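Local coordinates for protein putative prolyl-tRNA synthetase (Leishmania major, PDB 5XIL) that probably charges tRNA(Pro) with L-proline at the expense of ATP, as a class II prolyl-tRNA synthetase of the protein-synthesis machinery, at residues 434-439 with 489-494. Residues are numbered along the deposited sequence; the frame is centred on the assembly and turned at random.
Sequences LAPWCG and EGHECI. With ZN (zinc ion), chain B.
A zinc site in the C-terminal domain of the prolyl-tRNA synthetase joins the end of strand 432-437 to segment 489-494, part of the loop between strands 475-480 and 504-509, which runs nearly at right angles to it. Each segment gives one thiolate: Cys438 SG, just past the strand end, lies 2.3 Å and Cys493 SG 2.4 Å from ZN, and Cys443 from helix 441-455 is a third ligand. The two sulfurs reach the metal by different rotamers, SG of Cys438 between its backbone N and carbonyl carbon (chi1 63°), SG of Cys493 anti to its own N (chi1 176°).

The backbone ties the same corner together. Cys438 N donates to Cys493 SG at 3.5 Å, fairly straight at 154°, so this sulfur is gripped by metal and amide at once; the N-H would be expected to offset some of the thiolate charge. Two residues back, on the strand, Pro436 O accepts from Ile494 N at 2.9 Å, in a more bent bond whose donor stands above the carbonyl plane.

Apolar packing continues up the strand, away from the metal. Ala435 CB sits 3.9 Å from Ile494 CG1, and the Pro436 ring presses its CG against His491 CB at 3.6 Å, the imidazole crossing it obliquely while its NE2 is held by Glu486. Glu492 points its CB away from the strand and binds a magnesium ion through OE1, while its carbonyl O lies against Pro436 CB.

The CB of Trp437 points away from the loop, its NE1 hydrogen-bonded to Ala440 O and Gly439 CA lying over the centre of one ring face; Cys493 SG meets the indole at its edge, 3.9 Å from CD1.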
loop_
_atom_site.group_PDB
_atom_site.type_symbol
_atom_site.label_atom_id
_atom_site.label_comp_id
_atom_site.label_asym_id
_atom_site.label_seq_id
_atom_site.Cartn_x
_atom_site.Cartn_y
_atom_site.Cartn_z
ATOM N N LEU A 434 -25.739 27.434 -8.558
ATOM C CA LEU A 434 -26.788 26.819 -7.738
ATOM C C LEU A 434 -28.102 27.417 -8.136
ATOM O O LEU A 434 -28.269 28.636 -8.110
ATOM C CB LEU A 434 -26.530 27.139 -6.258
ATOM C CG LEU A 434 -25.669 26.230 -5.477
ATOM C CD1 LEU A 434 -25.499 26.872 -4.099
ATOM C CD2 LEU A 434 -26.310 24.840 -5.354
ATOM N N ALA A 435 -29.021 26.581 -8.586
ATOM C CA ALA A 435 -30.281 27.050 -9.123
ATOM C C ALA A 435 -31.435 26.192 -8.571
ATOM O O ALA A 435 -31.224 25.014 -8.200
ATOM C CB ALA A 435 -30.256 26.934 -10.649
ATOM N N PRO A 436 -32.657 26.769 -8.532
ATOM C CA PRO A 436 -33.851 26.061 -8.041
ATOM C C PRO A 436 -34.256 25.073 -9.073
ATOM O O PRO A 436 -34.205 25.376 -10.274
ATOM C CB PRO A 436 -34.928 27.143 -7.950
ATOM C CG PRO A 436 -34.175 28.445 -7.963
ATOM C CD PRO A 436 -32.914 28.212 -8.744
ATOM N N TRP A 437 -34.657 23.881 -8.640
ATOM C CA TRP A 437 -35.024 22.792 -9.584
ATOM C C TRP A 437 -36.252 22.056 -9.020
ATOM O O TRP A 437 -36.368 21.912 -7.807
ATOM C CB TRP A 437 -33.860 21.827 -9.677
ATOM C CG TRP A 437 -34.034 20.665 -10.599
ATOM C CD1 TRP A 437 -34.626 20.653 -11.842
ATOM C CD2 TRP A 437 -33.638 19.328 -10.348
ATOM N NE1 TRP A 437 -34.578 19.384 -12.391
ATOM C CE2 TRP A 437 -33.982 18.553 -11.492
ATOM C CE3 TRP A 437 -33.065 18.694 -9.269
ATOM C CZ2 TRP A 437 -33.704 17.209 -11.587
ATOM C CZ3 TRP A 437 -32.778 17.384 -9.382
ATOM C CH2 TRP A 437 -33.106 16.636 -10.520
ATOM N N CYS A 438 -37.226 21.682 -9.867
ATOM C CA CYS A 438 -38.417 20.973 -9.330
ATOM C C CYS A 438 -38.130 19.499 -9.091
ATOM O O CYS A 438 -38.879 18.806 -8.383
ATOM C CB CYS A 438 -39.632 21.107 -10.295
ATOM S SG CYS A 438 -39.356 20.349 -11.888
ATOM N N GLY A 439 -37.059 19.008 -9.692
ATOM C CA GLY A 439 -36.659 17.641 -9.554
ATOM C C GLY A 439 -36.965 16.782 -10.745
ATOM O O GLY A 439 -36.624 15.593 -10.759
ATOM N N GLU A 489 -38.496 26.598 -2.720
ATOM C CA GLU A 489 -39.954 26.692 -2.919
ATOM C C GLU A 489 -40.452 28.078 -3.270
ATOM O O GLU A 489 -41.465 28.216 -3.954
ATOM C CB GLU A 489 -40.686 26.257 -1.620
ATOM C CG GLU A 489 -40.282 24.873 -1.150
ATOM C CD GLU A 489 -39.012 24.841 -0.289
ATOM O OE1 GLU A 489 -38.525 25.892 0.156
ATOM O OE2 GLU A 489 -38.473 23.742 -0.056
ATOM N N GLY A 490 -39.750 29.112 -2.808
ATOM C CA GLY A 490 -40.041 30.479 -3.247
ATOM C C GLY A 490 -39.785 30.772 -4.718
ATOM O O GLY A 490 -40.071 31.866 -5.222
ATOM N N HIS A 491 -39.225 29.824 -5.449
ATOM C CA HIS A 491 -38.793 30.106 -6.776
ATOM C C HIS A 491 -39.405 29.129 -7.715
ATOM O O HIS A 491 -39.673 28.014 -7.336
ATOM C CB HIS A 491 -37.247 29.922 -6.863
ATOM C CG HIS A 491 -36.508 30.976 -6.139
ATOM N ND1 HIS A 491 -36.388 32.247 -6.637
ATOM C CD2 HIS A 491 -35.918 30.984 -4.923
ATOM C CE1 HIS A 491 -35.750 33.000 -5.757
ATOM N NE2 HIS A 491 -35.423 32.253 -4.722
ATOM N N GLU A 492 -39.481 29.503 -8.973
ATOM C CA GLU A 492 -39.783 28.575 -10.020
ATOM C C GLU A 492 -38.593 27.743 -10.398
ATOM O O GLU A 492 -37.447 28.183 -10.270
ATOM C CB GLU A 492 -40.245 29.297 -11.276
ATOM C CG GLU A 492 -41.493 30.113 -11.016
ATOM C CD GLU A 492 -41.195 31.372 -10.154
ATOM O OE1 GLU A 492 -40.100 32.019 -10.296
ATOM O OE2 GLU A 492 -42.032 31.692 -9.283
ATOM N N CYS A 493 -38.848 26.530 -10.876
ATOM C CA CYS A 493 -37.754 25.758 -11.484
ATOM C C CYS A 493 -36.982 26.582 -12.545
ATOM O O CYS A 493 -37.553 27.362 -13.281
ATOM C CB CYS A 493 -38.344 24.468 -12.017
ATOM S SG CYS A 493 -37.234 23.412 -12.883
ATOM N N ILE A 494 -35.648 26.402 -12.626
ATOM C CA ILE A 494 -34.794 27.312 -13.415
ATOM C C ILE A 494 -34.960 27.280 -14.913
ATOM O O ILE A 494 -34.618 28.280 -15.583
ATOM C CB ILE A 494 -33.274 27.094 -13.060
ATOM C CG1 ILE A 494 -32.347 28.216 -13.628
ATOM C CG2 ILE A 494 -32.858 25.702 -13.570
ATOM C CD1 ILE A 494 -32.782 29.624 -13.230
HETATM ZN ZN ZN B . -38.884 21.854 -13.579
#